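Local structure of hypothetical protein XAC2396 (Xanthomonas axonopodis pv. citri, 2G3W) at residues E38-M41 and V42-L45; T114-K117 and K118-A122; N121-G124 and R125-N128. The protein is of unknown function but adopts a compact fold built around a variation of the PD-(D/E)XK nuclease motif, so a nucleic-acid-related role is possible though unproven. All coordinates share one frame; numbering follows the deposited sequence.

Interaction 1 (E38-M41 and V42-L45)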
# COMPACT_ATOMS: atom_id res chain seq x y z
N GLU A 38 0.65 -11.48 23.08
CA GLU A 38 0.70 -10.58 21.93
C GLU A 38 0.92 -11.35 20.61
O GLU A 38 0.17 -11.15 19.67
CB GLU A 38 1.82 -9.55 22.11
CG GLU A 38 2.00 -8.59 20.92
CD GLU A 38 3.09 -7.52 21.15
OE1 GLU A 38 3.91 -7.65 22.08
OE2 GLU A 38 3.12 -6.52 20.40
N ARG A 39 1.94 -12.21 20.53
CA ARG A 39 2.22 -12.97 19.28
C ARG A 39 1.05 -13.87 18.95
O ARG A 39 0.65 -13.95 17.78
CB ARG A 39 3.45 -13.86 19.42
CG ARG A 39 3.97 -14.38 18.07
CD ARG A 39 5.19 -15.26 18.29
NE ARG A 39 5.79 -15.70 17.03
CZ ARG A 39 5.26 -16.60 16.22
NH1 ARG A 39 4.10 -17.22 16.53
NH2 ARG A 39 5.91 -16.92 15.08
N LEU A 40 0.46 -14.51 19.96
CA LEU A 40 -0.73 -15.36 19.69
C LEU A 40 -1.86 -14.55 19.05
O LEU A 40 -2.52 -14.99 18.08
CB LEU A 40 -1.20 -16.08 20.96
CG LEU A 40 -2.24 -17.11 20.51
CD1 LEU A 40 -1.79 -18.49 20.75
CD2 LEU A 40 -3.64 -16.82 21.04
N MSE A 41 -2.11 -13.36 19.57
CA MSE A 41 -3.20 -12.54 19.04
C MSE A 41 -2.86 -11.99 17.64
O MSE A 41 -3.74 -11.80 16.80
CB MSE A 41 -3.61 -11.41 20.04
CG MSE A 41 -4.16 -11.93 21.39
SE MSE A 41 -5.79 -12.93 21.11
CE MSE A 41 -6.89 -11.45 20.54
N VAL A 42 -1.59 -11.75 17.37
CA VAL A 42 -1.15 -11.37 16.01
C VAL A 42 -1.41 -12.54 15.07
O VAL A 42 -1.87 -12.32 13.92
CB VAL A 42 0.34 -10.95 15.94
CG1 VAL A 42 0.80 -10.72 14.48
CG2 VAL A 42 0.57 -9.64 16.71
N ARG A 43 -1.18 -13.79 15.53
CA ARG A 43 -1.51 -14.94 14.68
C ARG A 43 -3.01 -15.04 14.42
O ARG A 43 -3.45 -15.36 13.32
CB ARG A 43 -1.09 -16.26 15.31
CG ARG A 43 0.38 -16.58 15.42
CD ARG A 43 0.45 -18.15 15.33
NE ARG A 43 0.21 -18.74 16.66
CZ ARG A 43 -0.46 -19.85 16.92
NH1 ARG A 43 -1.10 -20.53 15.96
NH2 ARG A 43 -0.56 -20.25 18.18
N LEU A 44 -3.81 -14.83 15.46
CA LEU A 44 -5.25 -14.81 15.30
C LEU A 44 -5.67 -13.69 14.34
O LEU A 44 -6.45 -13.92 13.42
CB LEU A 44 -5.95 -14.64 16.66
CG LEU A 44 -7.46 -14.72 16.59
CD1 LEU A 44 -7.89 -16.13 16.11
CD2 LEU A 44 -8.05 -14.36 17.94
N LEU A 45 -5.14 -12.49 14.54
CA LEU A 45 -5.39 -11.39 13.61
C LEU A 45 -4.98 -11.76 12.16
O LEU A 45 -5.68 -11.41 11.20
CB LEU A 45 -4.69 -10.08 14.10
CG LEU A 45 -4.73 -8.87 13.16
CD1 LEU A 45 -6.12 -8.38 12.88
CD2 LEU A 45 -3.85 -7.75 13.70

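Interaction 2 (T114-K117 and K118-A122)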
# COMPACT_ATOMS: atom_id res chain seq x y z
N THR A 114 13.22 -0.10 11.27
CA THR A 114 14.65 -0.21 10.97
C THR A 114 14.96 -1.42 10.06
O THR A 114 15.68 -1.27 9.07
CB THR A 114 15.48 -0.24 12.24
OG1 THR A 114 15.12 -1.39 13.02
CG2 THR A 114 15.21 1.01 13.04
N TRP A 115 14.37 -2.56 10.37
CA TRP A 115 14.43 -3.75 9.52
C TRP A 115 13.99 -3.43 8.07
O TRP A 115 14.71 -3.70 7.11
CB TRP A 115 13.57 -4.87 10.10
CG TRP A 115 13.44 -6.09 9.22
CD1 TRP A 115 14.32 -7.13 9.11
CD2 TRP A 115 12.32 -6.41 8.37
NE1 TRP A 115 13.83 -8.07 8.22
CE2 TRP A 115 12.61 -7.65 7.75
CE3 TRP A 115 11.14 -5.75 8.04
CZ2 TRP A 115 11.75 -8.26 6.83
CZ3 TRP A 115 10.27 -6.36 7.11
CH2 TRP A 115 10.59 -7.60 6.52
N TRP A 116 12.85 -2.79 7.93
CA TRP A 116 12.42 -2.40 6.58
C TRP A 116 13.42 -1.51 5.85
O TRP A 116 13.84 -1.82 4.75
CB TRP A 116 11.02 -1.76 6.58
CG TRP A 116 10.69 -1.31 5.19
CD1 TRP A 116 10.77 -0.04 4.68
CD2 TRP A 116 10.35 -2.16 4.10
NE1 TRP A 116 10.43 -0.06 3.32
CE2 TRP A 116 10.20 -1.36 2.95
CE3 TRP A 116 10.14 -3.55 3.99
CZ2 TRP A 116 9.82 -1.89 1.70
CZ3 TRP A 116 9.78 -4.08 2.74
CH2 TRP A 116 9.64 -3.24 1.61
N LYS A 117 13.82 -0.41 6.46
CA LYS A 117 14.70 0.52 5.79
C LYS A 117 16.06 -0.14 5.45
O LYS A 117 16.66 0.17 4.40
CB LYS A 117 14.90 1.79 6.65
CG LYS A 117 13.63 2.66 6.90
CD LYS A 117 14.11 4.02 7.48
CE LYS A 117 13.00 4.77 8.24
NZ LYS A 117 13.45 6.19 8.52
N LYS A 118 16.53 -1.03 6.32
CA LYS A 118 17.74 -1.84 6.06
C LYS A 118 17.62 -2.75 4.82
O LYS A 118 18.55 -2.81 3.99
CB LYS A 118 18.12 -2.69 7.26
CG LYS A 118 19.46 -3.44 7.04
CD LYS A 118 19.87 -4.29 8.23
CE LYS A 118 21.15 -5.10 7.94
NZ LYS A 118 22.31 -4.25 7.48
N HIS A 119 16.50 -3.45 4.72
CA HIS A 119 16.29 -4.48 3.71
C HIS A 119 15.33 -4.13 2.55
O HIS A 119 15.09 -4.98 1.71
CB HIS A 119 15.73 -5.74 4.38
CG HIS A 119 16.63 -6.31 5.43
ND1 HIS A 119 16.25 -6.44 6.75
CD2 HIS A 119 17.90 -6.78 5.35
CE1 HIS A 119 17.24 -6.98 7.43
NE2 HIS A 119 18.25 -7.20 6.61
N ALA A 120 14.78 -2.92 2.54
CA ALA A 120 13.84 -2.49 1.47
C ALA A 120 14.44 -2.60 0.08
O ALA A 120 13.81 -3.16 -0.82
CB ALA A 120 13.38 -1.08 1.70
N ASN A 121 15.66 -2.08 -0.10
CA ASN A 121 16.30 -2.16 -1.40
C ASN A 121 16.36 -3.63 -1.80
O ASN A 121 16.09 -3.98 -2.93
CB ASN A 121 17.70 -1.51 -1.37
CG ASN A 121 18.38 -1.49 -2.71
OD1 ASN A 121 17.75 -1.23 -3.76
ND2 ASN A 121 19.69 -1.77 -2.71
N ALA A 122 16.72 -4.49 -0.85
CA ALA A 122 16.97 -5.90 -1.11
C ALA A 122 15.69 -6.59 -1.50
O ALA A 122 15.66 -7.24 -2.53
CB ALA A 122 17.59 -6.58 0.10
O HOH W 1 17.21 -0.35 1.65

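Interaction 3 (N121-G124 and R125-N128)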
# COMPACT_ATOMS: atom_id res chain seq x y z
N ASN A 121 15.66 -2.08 -0.10
CA ASN A 121 16.30 -2.16 -1.40
C ASN A 121 16.36 -3.63 -1.80
O ASN A 121 16.09 -3.98 -2.93
CB ASN A 121 17.70 -1.51 -1.37
CG ASN A 121 18.38 -1.49 -2.71
OD1 ASN A 121 17.75 -1.23 -3.76
ND2 ASN A 121 19.69 -1.77 -2.71
N ALA A 122 16.72 -4.49 -0.85
CA ALA A 122 16.97 -5.90 -1.11
C ALA A 122 15.69 -6.59 -1.50
O ALA A 122 15.66 -7.24 -2.53
CB ALA A 122 17.59 -6.58 0.10
N MSE A 123 14.64 -6.42 -0.69
CA MSE A 123 13.38 -7.17 -0.86
C MSE A 123 12.58 -6.88 -2.15
O MSE A 123 11.70 -7.65 -2.54
CB MSE A 123 12.53 -7.07 0.41
CG MSE A 123 13.01 -8.04 1.50
SE MSE A 123 11.95 -7.84 3.03
CE MSE A 123 12.37 -5.95 3.58
N GLY A 124 12.95 -5.81 -2.85
CA GLY A 124 12.47 -5.55 -4.21
C GLY A 124 12.86 -6.64 -5.22
O GLY A 124 12.26 -6.71 -6.29
N ARG A 125 13.84 -7.48 -4.86
CA ARG A 125 14.29 -8.65 -5.70
C ARG A 125 13.19 -9.73 -5.76
O ARG A 125 13.24 -10.65 -6.59
CB ARG A 125 15.57 -9.29 -5.13
CG ARG A 125 15.38 -9.88 -3.70
CD ARG A 125 16.63 -10.46 -3.05
NE ARG A 125 16.90 -11.84 -3.51
CZ ARG A 125 17.92 -12.60 -3.11
NH1 ARG A 125 18.79 -12.14 -2.21
NH2 ARG A 125 18.07 -13.83 -3.59
N TYR A 126 12.20 -9.64 -4.88
CA TYR A 126 11.10 -10.65 -4.86
C TYR A 126 9.82 -10.11 -5.48
O TYR A 126 9.46 -8.98 -5.21
CB TYR A 126 10.81 -11.14 -3.44
CG TYR A 126 12.02 -11.71 -2.71
CD1 TYR A 126 12.57 -12.93 -3.09
CD2 TYR A 126 12.56 -11.04 -1.63
CE1 TYR A 126 13.67 -13.45 -2.43
CE2 TYR A 126 13.63 -11.56 -0.94
CZ TYR A 126 14.20 -12.77 -1.37
OH TYR A 126 15.29 -13.28 -0.72
N ARG A 127 9.11 -10.92 -6.27
CA ARG A 127 7.86 -10.45 -6.90
C ARG A 127 6.55 -11.04 -6.28
O ARG A 127 5.43 -10.62 -6.61
CB ARG A 127 7.91 -10.59 -8.45
CG ARG A 127 7.78 -12.04 -8.94
CD ARG A 127 7.72 -12.19 -10.46
NE ARG A 127 7.14 -11.06 -11.20
CZ ARG A 127 5.86 -10.94 -11.56
NH1 ARG A 127 4.97 -11.86 -11.23
NH2 ARG A 127 5.46 -9.86 -12.23
N ASN A 128 6.69 -12.00 -5.36
CA ASN A 128 5.55 -12.73 -4.80
C ASN A 128 5.50 -12.56 -3.30
O ASN A 128 4.90 -13.35 -2.57
CB ASN A 128 5.61 -14.21 -5.18
CG ASN A 128 6.84 -14.93 -4.60
OD1 ASN A 128 7.91 -14.35 -4.44
ND2 ASN A 128 6.68 -16.23 -4.30
O HOH W 2 9.18 -6.52 -6.62

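Interaction 1 (E38-M41 and V42-L45)
Arg39 and Arg43, one helical turn apart, form the polar side of this contact. The extended chain of Arg39 carries NH1 to the aliphatic part of Arg43, 3.9 Å from its CG, and the two guanidinium planes are turned 42° against each other. NH1 of Arg39 also lies 4.2 Å from NE of Arg43. This closeness of like charges is explained by a shared acid: both nitrogens make salt bridges to OE2 of Glu35, while NH2 of Arg39 pairs with Asp68, and the carboxylates would offset the repulsion between the two guanidinium groups. Arg43 bends about its CG-CD bond (chi3 -84°), and its NH2 comes within 3.3 Å of the methyl CD1 of Leu40 while also making a weak hydrogen bond to Ala30 O.

The apolar side is made by Met41, a selenomethionine, and Leu44. They lie side by side and point the same way, with CE of Met41 4.1 Å from CD2 of Leu44; two bends in the Met41 chain, at chi2 and chi3, place its terminal methyl beside the leucine. Between these two sides, CG2 of Val42 packs 3.3 Å from the carbonyl O of Glu38.

Regular alpha-helical bonds hold the spacing. Val42 N donates to Glu38 O at 3.0 Å, Arg43 N to Arg39 O, and Leu44 N to Leu40 O. The Leu45 N to Met41 O bond is short, 2.7 Å, and nearly straight at 170°.

Helix 37-49 packs on strands 6-16 and 21-31 and, along another side, on helix 136-143. Leu44 rests on Leu27 and Leu29 of strand 21-31 and on Ala10 and Leu12 of strand 6-16, with Leu40 on the same two strands. Met41, Val42 and Leu45 meet helix 136-143 through Leu142 and Thr139, and Glu38 OE2 is hydrogen-bonded to Thr139.

Interaction 2 (T114-K117 and K118-A122)
The imidazole of His119 turns its edge to one face of the Trp115 indole in an offset edge-to-face pair. ND1 leads over that face, 3.1 Å from CD1 of Trp115; the His119 ring and the indole five-membered ring have planes at 64° and centroids 4.5 Å apart. One face of the imidazole is covered by Lys118 CG, 3.9 Å above its centre. Trp116 takes Ala120 CB over one face in a CH-pi contact, 3.7 Å from the centroid of its five-membered ring. With CG opposite the backbone N in Trp116 (chi1 176°), the indole lies along the helix where Ala120 can reach it.

Behind the rings the helical bonds are at first regular, Lys118 N to Thr114 O and His119 N to Trp115 O; those to Trp116 O, from His119 N and Ala120 N, are both weak. At the kink a water takes over, donating to Lys117 O at 2.9 Å and accepting from Asn121 N.

Helix 110-123 is the crossover of the beta-alpha-beta unit between strands 101-106 and 129-133. Trp116 touches Arg177 and Gln178 beyond strand 168-176, and Asn24 of the second subunit, strand 21-31, bonds to Ala120 O.

Interaction 3 (N121-G124 and R125-N128)
The ring of Tyr126 lies obliquely against Met123, a selenomethionine, its CD2 3.6 Å from Met123 O, where the helix gives way to a loop. The side chains meet only loosely, CE2 of Tyr126 4.3 Å from CG of Met123. The Arg125 chain lies over one face of the phenol, though the exact place of its CG is doubtful because it sits too close to Ala122 O. Further out, OH of Tyr126 lies 3.5 Å above the plane of the Arg125 guanidinium, toward its rim.

The backbone beneath is a type I beta turn from Met123 to Tyr126. Tyr126 N closes it by donating to Met123 O at 3.1 Å, approaching from well above the carbonyl plane, 56° out of it. Arg125 N also reaches Ala122 O, a bond made less certain by the same crowding. A water donates to both Gly124 O (3.1 Å) and Tyr126 O (2.8 Å), bridging the two carbonyls.

Tyr126 packs on Val92, Arg93 and Cys96 of helix 89-98, and Asn128 ND2 bonds to the carbonyls of Cys96 and Arg100. Met123 O also accepts from Gln178 NE2; with Tyr126 N, two donors grip this carbonyl as the chain leaves the helix, which would limit how its peptide can turn.

In the fold
From the N terminus the chain first meets interaction 1, in helix 37-49, which lies over strands 6-16 and 21-31 near the centre of the fold. The others come much later, interaction 2 along helix 110-123, interaction 3 where that helix runs out into the loop before strand 129-133; their centres are about 24 and 26 Å from that of interaction 1, and neither touches it. All three are local, so none encloses a long loop and none crosses another. Interactions 2 and 3 run on from one another, sharing Asn121 and Ala122, and meet where Met123 CE packs 3.3 Å from Trp116 CZ3. Both touch the second subunit, whereas interaction 1 stays within its own chain.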